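C24 protein (Bizionia argentinensis JUB59, PDB 6OV6) is of unknown function but probably forms the receptor-binding tip of a bacteriophage long tail fiber, a manganese-binding trimer. Local coordinates at residues G131-Y137 with L270-Y275. Sequence-based numbering, arbitrary orientation.
Sequences GTNPQLY and LAYIIY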
ATOM      1  N   GLY A 131       8.391  17.872  -8.180  1.00 32.16           N
ATOM      2  CA  GLY A 131       6.984  17.886  -7.806  1.00 31.65           C
ATOM      3  C   GLY A 131       6.124  16.776  -8.358  1.00 32.77           C
ATOM      4  O   GLY A 131       4.915  16.820  -8.152  1.00 32.62           O
ATOM      5  N   THR A 132       6.704  15.762  -9.027  1.00 27.35           N
ATOM      6  CA  THR A 132       5.882  14.677  -9.585  1.00 26.60           C
ATOM      7  C   THR A 132       6.188  13.305  -8.972  1.00 27.83           C
ATOM      8  O   THR A 132       5.542  12.351  -9.355  1.00 26.92           O
ATOM      9  CB  THR A 132       6.099  14.561 -11.127  1.00 33.25           C
ATOM     10  OG1 THR A 132       7.419  14.050 -11.391  1.00 29.74           O
ATOM     11  CG2 THR A 132       5.843  15.890 -11.878  1.00 31.87           C
ATOM     12  N   ASN A 133       7.233  13.200  -8.136  1.00 25.06           N
ATOM     13  CA  ASN A 133       7.748  11.912  -7.672  1.00 23.93           C
ATOM     14  C   ASN A 133       7.831  11.740  -6.160  1.00 23.13           C
ATOM     15  O   ASN A 133       8.912  11.816  -5.582  1.00 23.64           O
ATOM     16  CB  ASN A 133       9.091  11.622  -8.384  1.00 25.10           C
ATOM     17  CG  ASN A 133       9.763  10.313  -8.031  1.00 29.88           C
ATOM     18  OD1 ASN A 133       9.142   9.254  -7.838  1.00 24.66           O
ATOM     19  ND2 ASN A 133      11.052  10.368  -7.955  1.00 20.97           N
ATOM     20  N   PRO A 134       6.699  11.437  -5.479  1.00 20.70           N
ATOM     21  CA  PRO A 134       6.781  11.194  -4.025  1.00 21.38           C
ATOM     22  C   PRO A 134       7.774  10.057  -3.698  1.00 24.59           C
ATOM     23  O   PRO A 134       7.906   9.098  -4.476  1.00 25.09           O
ATOM     24  CB  PRO A 134       5.333  10.820  -3.644  1.00 23.22           C
ATOM     25  CG  PRO A 134       4.475  11.473  -4.733  1.00 27.40           C
ATOM     26  CD  PRO A 134       5.316  11.293  -5.983  1.00 23.28           C
ATOM     27  N   GLN A 135       8.470  10.185  -2.571  1.00 20.97           N
ATOM     28  CA  GLN A 135       9.467   9.224  -2.097  1.00 22.15           C
ATOM     29  C   GLN A 135       9.184   8.788  -0.673  1.00 23.97           C
ATOM     30  O   GLN A 135       8.773   9.606   0.158  1.00 23.11           O
ATOM     31  CB  GLN A 135      10.894   9.847  -2.114  1.00 22.68           C
ATOM     32  CG  GLN A 135      11.464  10.075  -3.514  1.00 23.14           C
ATOM     33  CD  GLN A 135      11.731   8.769  -4.219  1.00 27.86           C
ATOM     34  OE1 GLN A 135      12.168   7.773  -3.625  1.00 25.41           O
ATOM     35  NE2 GLN A 135      11.445   8.734  -5.490  1.00 24.68           N
ATOM     36  N   LEU A 136       9.498   7.514  -0.375  1.00 22.45           N
ATOM     37  CA  LEU A 136       9.425   6.966   0.991  1.00 22.33           C
ATOM     38  C   LEU A 136      10.605   7.501   1.795  1.00 25.00           C
ATOM     39  O   LEU A 136      11.711   7.622   1.264  1.00 23.69           O
ATOM     40  CB  LEU A 136       9.473   5.449   0.973  1.00 21.92           C
ATOM     41  CG  LEU A 136       8.269   4.780   0.356  1.00 26.40           C
ATOM     42  CD1 LEU A 136       8.537   3.285   0.192  1.00 27.27           C
ATOM     43  CD2 LEU A 136       7.024   5.025   1.210  1.00 28.52           C
ATOM     44  N   TYR A 137      10.351   7.892   3.054  1.00 23.80           N
ATOM     45  CA  TYR A 137      11.389   8.503   3.890  1.00 23.69           C
ATOM     46  C   TYR A 137      11.270   7.995   5.314  1.00 29.17           C
ATOM     47  O   TYR A 137      10.180   8.022   5.900  1.00 27.87           O
ATOM     48  CB  TYR A 137      11.272  10.041   3.806  1.00 23.74           C
ATOM     49  CG  TYR A 137      12.223  10.831   4.678  1.00 26.20           C
ATOM     50  CD1 TYR A 137      13.578  10.943   4.350  1.00 28.69           C
ATOM     51  CD2 TYR A 137      11.761  11.518   5.801  1.00 27.61           C
ATOM     52  CE1 TYR A 137      14.451  11.708   5.137  1.00 29.39           C
ATOM     53  CE2 TYR A 137      12.621  12.292   6.584  1.00 28.61           C
ATOM     54  CZ  TYR A 137      13.961  12.391   6.243  1.00 34.88           C
ATOM     55  OH  TYR A 137      14.788  13.169   7.016  1.00 35.17           O
ATOM     56  N   LEU A 270       5.697   5.374   7.285  1.00 23.78           N
ATOM     57  CA  LEU A 270       6.836   6.043   6.659  1.00 23.53           C
ATOM     58  C   LEU A 270       6.335   7.407   6.173  1.00 26.23           C
ATOM     59  O   LEU A 270       5.151   7.557   5.863  1.00 25.45           O
ATOM     60  CB  LEU A 270       7.416   5.232   5.481  1.00 23.21           C
ATOM     61  CG  LEU A 270       8.036   3.861   5.793  1.00 25.50           C
ATOM     62  CD1 LEU A 270       8.530   3.183   4.499  1.00 24.41           C
ATOM     63  CD2 LEU A 270       9.217   3.974   6.776  1.00 23.15           C
ATOM     64  N   ALA A 271       7.230   8.380   6.030  1.00 23.06           N
ATOM     65  CA  ALA A 271       6.805   9.666   5.510  1.00 23.67           C
ATOM     66  C   ALA A 271       6.914   9.662   3.983  1.00 26.26           C
ATOM     67  O   ALA A 271       7.842   9.070   3.422  1.00 26.46           O
ATOM     68  CB  ALA A 271       7.676  10.773   6.083  1.00 24.81           C
ATOM     69  N   TYR A 272       5.967  10.318   3.329  1.00 23.77           N
ATOM     70  CA  TYR A 272       5.978  10.576   1.890  1.00 23.83           C
ATOM     71  C   TYR A 272       6.503  12.004   1.734  1.00 28.56           C
ATOM     72  O   TYR A 272       5.899  12.957   2.248  1.00 28.01           O
ATOM     73  CB  TYR A 272       4.607  10.445   1.238  1.00 24.68           C
ATOM     74  CG  TYR A 272       4.215   9.006   1.074  1.00 27.51           C
ATOM     75  CD1 TYR A 272       4.848   8.199   0.135  1.00 29.20           C
ATOM     76  CD2 TYR A 272       3.249   8.428   1.894  1.00 28.47           C
ATOM     77  CE1 TYR A 272       4.523   6.855   0.003  1.00 30.11           C
ATOM     78  CE2 TYR A 272       2.914   7.069   1.772  1.00 29.80           C
ATOM     79  CZ  TYR A 272       3.583   6.284   0.845  1.00 33.25           C
ATOM     80  OH  TYR A 272       3.341   4.943   0.708  1.00 34.16           O
ATOM     81  N   ILE A 273       7.653  12.136   1.093  1.00 24.83           N
ATOM     82  CA  ILE A 273       8.263  13.453   0.862  1.00 23.71           C
ATOM     83  C   ILE A 273       8.423  13.668  -0.638  1.00 28.65           C
ATOM     84  O   ILE A 273       8.395  12.706  -1.409  1.00 26.32           O
ATOM     85  CB  ILE A 273       9.592  13.662   1.634  1.00 25.93           C
ATOM     86  CG1 ILE A 273      10.734  12.706   1.133  1.00 25.00           C
ATOM     87  CG2 ILE A 273       9.388  13.661   3.177  1.00 27.86           C
ATOM     88  CD1 ILE A 273      12.153  13.046   1.689  1.00 28.92           C
ATOM     89  N   ILE A 274       8.636  14.918  -1.061  1.00 25.58           N
ATOM     90  CA  ILE A 274       8.792  15.190  -2.484  1.00 24.69           C
ATOM     91  C   ILE A 274       9.794  16.319  -2.712  1.00 28.81           C
ATOM     92  O   ILE A 274       9.908  17.211  -1.884  1.00 28.39           O
ATOM     93  CB  ILE A 274       7.414  15.478  -3.139  1.00 26.93           C
ATOM     94  CG1 ILE A 274       7.445  15.375  -4.678  1.00 26.45           C
ATOM     95  CG2 ILE A 274       6.754  16.761  -2.618  1.00 27.54           C
ATOM     96  CD1 ILE A 274       6.139  15.069  -5.287  1.00 30.83           C
ATOM     97  N   TYR A 275      10.514  16.252  -3.810  1.00 26.62           N
ATOM     98  CA  TYR A 275      11.468  17.292  -4.126  1.00 27.14           C
ATOM     99  C   TYR A 275      10.746  18.454  -4.833  1.00 31.41           C
ATOM    100  O   TYR A 275      10.121  18.250  -5.855  1.00 30.72           O
ATOM    101  CB  TYR A 275      12.605  16.746  -4.978  1.00 28.79           C
ATOM    102  CG  TYR A 275      13.657  17.799  -5.243  1.00 31.17           C
ATOM    103  CD1 TYR A 275      14.576  18.157  -4.263  1.00 33.74           C
ATOM    104  CD2 TYR A 275      13.705  18.471  -6.458  1.00 33.17           C
ATOM    105  CE1 TYR A 275      15.540  19.139  -4.500  1.00 35.51           C
ATOM    106  CE2 TYR A 275      14.651  19.473  -6.696  1.00 34.18           C
ATOM    107  CZ  TYR A 275      15.562  19.801  -5.716  1.00 42.37           C
ATOM    108  OH  TYR A 275      16.497  20.775  -5.969  1.00 44.04           O
TER
HETATM  109  O   HOH W   1      10.777  13.855  -5.550  1.00 25.64           O
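Backbone hydrogen bonds join Q135-Y137 to A271-I273 as antiparallel strands. Q135 and I273 form a hydrogen-bonded pair: Q135 N to I273 O is 2.8 Å and I273 N to Q135 O is 2.9 Å. Y137 and A271 form the next such pair. A271 N donates to Y137 O at 3.0 Å, while the return bond from Y137 N to A271 O, 2.8 Å, is weak. Between them, L136 and Y272 make a non-hydrogen-bonded pair.

Before the ladder, T132-N133 bulge away from 270-275, while P134 stays close (P134 CA to I273 O 3.4 Å, a CA-H...O contact). A water fills the gap, donating to N133 O (2.8 Å) and accepting from Y275 N (3.0 Å). G131 N bonds to Y275 O at 2.9 Å.

Apolar contacts lie on both faces. On one, L136 CD2 packs against Y272 CE1 (3.3 Å) and L270 CD1 (4.1 Å). On the other, Y137 CD1 meets I273 CD1 at 3.7 Å, and A271 CB sits at the edge of the Y137 ring. The end of I274 turns toward G131-P134: its CD1 is 3.5 Å from G131 C and 3.9 Å from P134 CD.

Within the chain, strand 267-275 lies between 135-137 and 148-150. At L270 the sheet runs on in parallel into the second subunit. Q135 side chains hydrogen-bond between subunits. The chemistry implies a buried strand pair held by backbone bonds and apolar packing, with L136 packing on Y272 of the second subunit across the trimer interface.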